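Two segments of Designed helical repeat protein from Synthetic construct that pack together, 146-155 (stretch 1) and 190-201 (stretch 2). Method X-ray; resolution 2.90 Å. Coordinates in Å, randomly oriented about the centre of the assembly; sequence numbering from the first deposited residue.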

# COMPACT_ATOMS: atom_id res chain seq x y z
N ALA A 146 3.32 -12.58 -9.25
CA ALA A 146 2.54 -11.49 -8.71
C ALA A 146 1.81 -11.92 -7.44
O ALA A 146 1.64 -11.13 -6.51
N LEU A 147 1.39 -13.18 -7.40
CA LEU A 147 0.72 -13.74 -6.23
C LEU A 147 1.72 -13.93 -5.09
O LEU A 147 1.43 -13.61 -3.93
N GLU A 148 2.89 -14.48 -5.42
CA GLU A 148 3.97 -14.64 -4.46
C GLU A 148 4.31 -13.30 -3.81
O GLU A 148 4.37 -13.18 -2.59
N ARG A 149 4.51 -12.29 -4.66
CA ARG A 149 4.80 -10.94 -4.21
C ARG A 149 3.66 -10.40 -3.34
O ARG A 149 3.91 -9.75 -2.33
N ALA A 150 2.43 -10.68 -3.75
CA ALA A 150 1.25 -10.28 -3.00
C ALA A 150 1.29 -10.80 -1.57
O ALA A 150 1.32 -10.02 -0.61
N LEU A 151 1.28 -12.13 -1.43
CA LEU A 151 1.33 -12.77 -0.12
C LEU A 151 2.52 -12.29 0.72
O LEU A 151 2.39 -12.03 1.92
N ARG A 152 3.67 -12.18 0.06
CA ARG A 152 4.90 -11.71 0.71
C ARG A 152 4.70 -10.33 1.33
O ARG A 152 5.00 -10.12 2.50
N VAL A 153 4.17 -9.41 0.54
CA VAL A 153 3.90 -8.05 1.00
C VAL A 153 2.87 -8.04 2.13
O VAL A 153 3.01 -7.29 3.10
N ALA A 154 1.85 -8.88 2.00
CA ALA A 154 0.83 -9.04 3.04
C ALA A 154 1.46 -9.40 4.39
O ALA A 154 1.36 -8.64 5.36
N GLU A 155 2.10 -10.57 4.43
CA GLU A 155 2.74 -11.03 5.66
C GLU A 155 3.78 -10.02 6.16
O GLU A 155 3.98 -9.87 7.37
N LEU A 190 -7.41 -11.79 5.38
CA LEU A 190 -7.09 -11.72 3.96
C LEU A 190 -6.44 -13.02 3.47
O LEU A 190 -6.90 -13.63 2.50
N LEU A 191 -5.39 -13.43 4.16
CA LEU A 191 -4.69 -14.67 3.82
C LEU A 191 -5.61 -15.88 3.92
O LEU A 191 -5.46 -16.85 3.17
N GLU A 192 -6.55 -15.83 4.85
CA GLU A 192 -7.54 -16.89 5.00
C GLU A 192 -8.48 -16.94 3.80
O GLU A 192 -8.81 -18.01 3.31
N ARG A 193 -8.89 -15.76 3.32
CA ARG A 193 -9.75 -15.68 2.15
C ARG A 193 -9.03 -16.21 0.92
O ARG A 193 -9.58 -17.03 0.16
N ILE A 194 -7.80 -15.75 0.72
CA ILE A 194 -6.97 -16.21 -0.39
C ILE A 194 -6.76 -17.72 -0.33
O ILE A 194 -6.78 -18.40 -1.35
N ALA A 195 -6.58 -18.24 0.89
CA ALA A 195 -6.43 -19.67 1.09
C ALA A 195 -7.72 -20.41 0.75
O ALA A 195 -7.69 -21.55 0.28
N ARG A 196 -8.85 -19.77 1.01
CA ARG A 196 -10.15 -20.37 0.71
C ARG A 196 -10.41 -20.45 -0.79
O ARG A 196 -10.71 -21.53 -1.32
N GLU A 197 -10.29 -19.32 -1.48
CA GLU A 197 -10.64 -19.28 -2.90
C GLU A 197 -9.55 -19.89 -3.80
O GLU A 197 -9.86 -20.67 -4.70
N SER A 198 -8.30 -19.52 -3.57
CA SER A 198 -7.21 -19.97 -4.44
C SER A 198 -6.63 -21.32 -4.02
O SER A 198 -5.90 -21.95 -4.79
N GLY A 199 -6.97 -21.76 -2.81
CA GLY A 199 -6.44 -23.00 -2.27
C GLY A 199 -4.92 -23.04 -2.28
O GLY A 199 -4.31 -24.09 -2.48
N SER A 200 -4.30 -21.88 -2.06
CA SER A 200 -2.85 -21.75 -2.13
C SER A 200 -2.15 -22.50 -1.01
O SER A 200 -2.66 -22.58 0.11
N GLU A 201 -0.99 -23.05 -1.32
CA GLU A 201 -0.20 -23.80 -0.35
C GLU A 201 0.45 -22.86 0.66
O GLU A 201 0.56 -23.17 1.85

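This is a small, almost wholly apolar contact between two helices that run roughly antiparallel, held by a cluster of aliphatic side chains and closed at one end by two serines, with no hydrogen bond or salt bridge crossing it. The helix axes approach to 11.4 Å, and their N-to-C directions differ by 153°. The two stretches together bury 298 Å². The backbone register agrees: the CA atoms of Leu151 and Leu191 lie 7.4 Å apart, whereas those of Leu147 and Ser200 are separated by 9.7 Å, so the tighter spacing falls at the leucine pair.

Leu151 is the centre of the contact, with the largest covered area of any residue here, 64 Å². Its CA-to-CB bond points sideways, but the m,t rotamer (chi1 -55°, chi2 178°) brings the end of the side chain nearer to the other helix. Its CD2 lies 3.8 Å from CD2 of Leu191 and 3.7 Å from CD1 of Ile194, both ordinary van der Waals distances, so this one methyl touches two side chains one helical turn apart. Leu191 is arranged in much the same way: its CB also leaves sideways, and an m,t rotamer (chi1 -65°, chi2 179°) carries its end inward, with 56 Å² of the residue covered. Ile194 differs in that its CA-to-CB bond already points toward the first stretch, and its m,t conformation extends CD1 to the leucine.

One turn beyond Leu151 on the first helix, Ala154 points toward the second stretch. Its CB meets CD2 of Leu191 at 4.1 Å, so that leucine methyl contacts both Leu151 and Ala154. Ala150 also points toward the partner, but its CB comes no closer than 6.1 Å, to CD1 of Ile194, and loses almost no surface. Leu190 points inward too, in a t,p rotamer, yet its CD2 stops 4.6 Å from CB of Ala154.

At the other end, Leu147 points toward the second stretch with chi1 at 180° (t) and chi2 at 135°, between wells. Its CD1 is 4.3 Å from OG of Ser198, and its CD2 is 4.4 Å from OG of Ser200, while CD1 of Leu151 approaches OG of Ser200 to 4.1 Å. These are loose contacts of methyls with hydroxyl oxygens. Both serines have chi1 near 180° and CA-to-CB bonds pointing toward the first stretch. Between them, Gly199 leaves helical geometry with phi 55°, a positive value that favours glycine. Ser200 then occupies an N-cap position, its side chain capping a backbone N just past the stretch, so its hydroxyl has a polar partner despite facing methyl groups.

No charged side chain comes within 4.5 Å of the other stretch, although Glu155 is buried and gives up 16 Å² to it. Both its carboxylate oxygens are hydrogen-bonded elsewhere in the structure. Within the second helix, Arg193 NE and Glu197 OE2 form a long salt bridge at 3.8 Å, with the oxygen well out of the guanidinium plane; the attraction is therefore one of charge alone.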

# COMPACT_ATOMS: atom_id res chain seq x y z
CB ALA A 146 1.55 -10.97 -9.74
CB LEU A 147 0.04 -15.06 -6.58
CG LEU A 147 -0.71 -15.78 -5.47
CD1 LEU A 147 -2.06 -16.27 -5.97
CD2 LEU A 147 0.11 -16.95 -4.93
CB GLU A 148 5.21 -15.23 -5.13
CG GLU A 148 4.99 -16.57 -5.80
CD GLU A 148 4.78 -17.69 -4.80
OE1 GLU A 148 5.69 -17.94 -3.98
OE2 GLU A 148 3.70 -18.33 -4.83
CB ARG A 149 5.03 -10.01 -5.40
CG ARG A 149 5.59 -8.65 -5.03
CD ARG A 149 6.99 -8.78 -4.43
NE ARG A 149 7.94 -9.35 -5.39
CZ ARG A 149 8.78 -8.62 -6.12
NH1 ARG A 149 8.81 -7.30 -5.99
NH2 ARG A 149 9.61 -9.22 -6.96
CB ALA A 150 -0.02 -10.76 -3.70
CB LEU A 151 1.39 -14.29 -0.28
CG LEU A 151 0.28 -14.94 -1.12
CD1 LEU A 151 0.50 -16.44 -1.24
CD2 LEU A 151 -1.08 -14.64 -0.52
CB ARG A 152 6.05 -11.68 -0.31
CG ARG A 152 7.42 -11.98 0.27
CD ARG A 152 8.08 -10.75 0.88
NE ARG A 152 7.99 -10.75 2.34
CZ ARG A 152 8.66 -9.92 3.12
NH1 ARG A 152 9.47 -9.01 2.59
NH2 ARG A 152 8.53 -9.99 4.44
CB VAL A 153 3.41 -7.15 -0.16
CG1 VAL A 153 2.82 -5.85 0.36
CG2 VAL A 153 4.56 -6.87 -1.13
CB ALA A 154 -0.19 -10.09 2.63
CB GLU A 155 3.40 -12.39 5.44
CG GLU A 155 3.92 -13.04 6.71
CD GLU A 155 4.51 -14.41 6.48
OE1 GLU A 155 4.55 -14.85 5.31
OE2 GLU A 155 4.93 -15.06 7.46
CB LEU A 190 -6.16 -10.54 3.67
CG LEU A 190 -5.63 -10.44 2.23
CD1 LEU A 190 -6.78 -10.30 1.24
CD2 LEU A 190 -4.65 -9.29 2.09
CB LEU A 191 -3.46 -14.86 4.72
CG LEU A 191 -2.35 -13.82 4.57
CD1 LEU A 191 -1.21 -14.11 5.54
CD2 LEU A 191 -1.85 -13.77 3.14
CB GLU A 192 -8.36 -16.69 6.29
CG GLU A 192 -7.61 -17.05 7.56
CD GLU A 192 -8.34 -16.60 8.81
OE1 GLU A 192 -9.51 -16.18 8.70
OE2 GLU A 192 -7.74 -16.66 9.91
CB ARG A 193 -10.20 -14.24 1.91
CG ARG A 193 -11.30 -14.10 0.87
CD ARG A 193 -11.45 -12.66 0.41
NE ARG A 193 -10.31 -12.21 -0.38
CZ ARG A 193 -10.18 -10.99 -0.89
NH1 ARG A 193 -11.12 -10.08 -0.68
NH2 ARG A 193 -9.11 -10.68 -1.60
CB ILE A 194 -5.59 -15.50 -0.39
CG1 ILE A 194 -5.78 -13.99 -0.46
CG2 ILE A 194 -4.74 -15.99 -1.55
CD1 ILE A 194 -4.49 -13.21 -0.33
CB ALA A 195 -6.00 -19.96 2.51
CB ARG A 196 -11.28 -19.59 1.38
CG ARG A 196 -11.41 -19.82 2.88
CD ARG A 196 -12.76 -19.35 3.38
NE ARG A 196 -13.05 -17.97 2.98
CZ ARG A 196 -14.21 -17.36 3.18
NH1 ARG A 196 -15.20 -17.99 3.79
NH2 ARG A 196 -14.38 -16.10 2.78
CB GLU A 197 -10.94 -17.84 -3.34
CG GLU A 197 -9.86 -16.82 -3.01
CD GLU A 197 -10.20 -15.44 -3.54
OE1 GLU A 197 -11.26 -15.29 -4.18
OE2 GLU A 197 -9.40 -14.50 -3.30
CB SER A 198 -6.09 -18.92 -4.47
OG SER A 198 -4.99 -19.38 -5.24
CB SER A 200 -2.45 -20.27 -2.10
OG SER A 200 -1.04 -20.12 -2.12
CB GLU A 201 0.87 -24.63 -1.05
CG GLU A 201 0.33 -25.51 -2.17
CD GLU A 201 1.43 -26.22 -2.94
OE1 GLU A 201 2.58 -26.22 -2.46
OE2 GLU A 201 1.14 -26.78 -4.02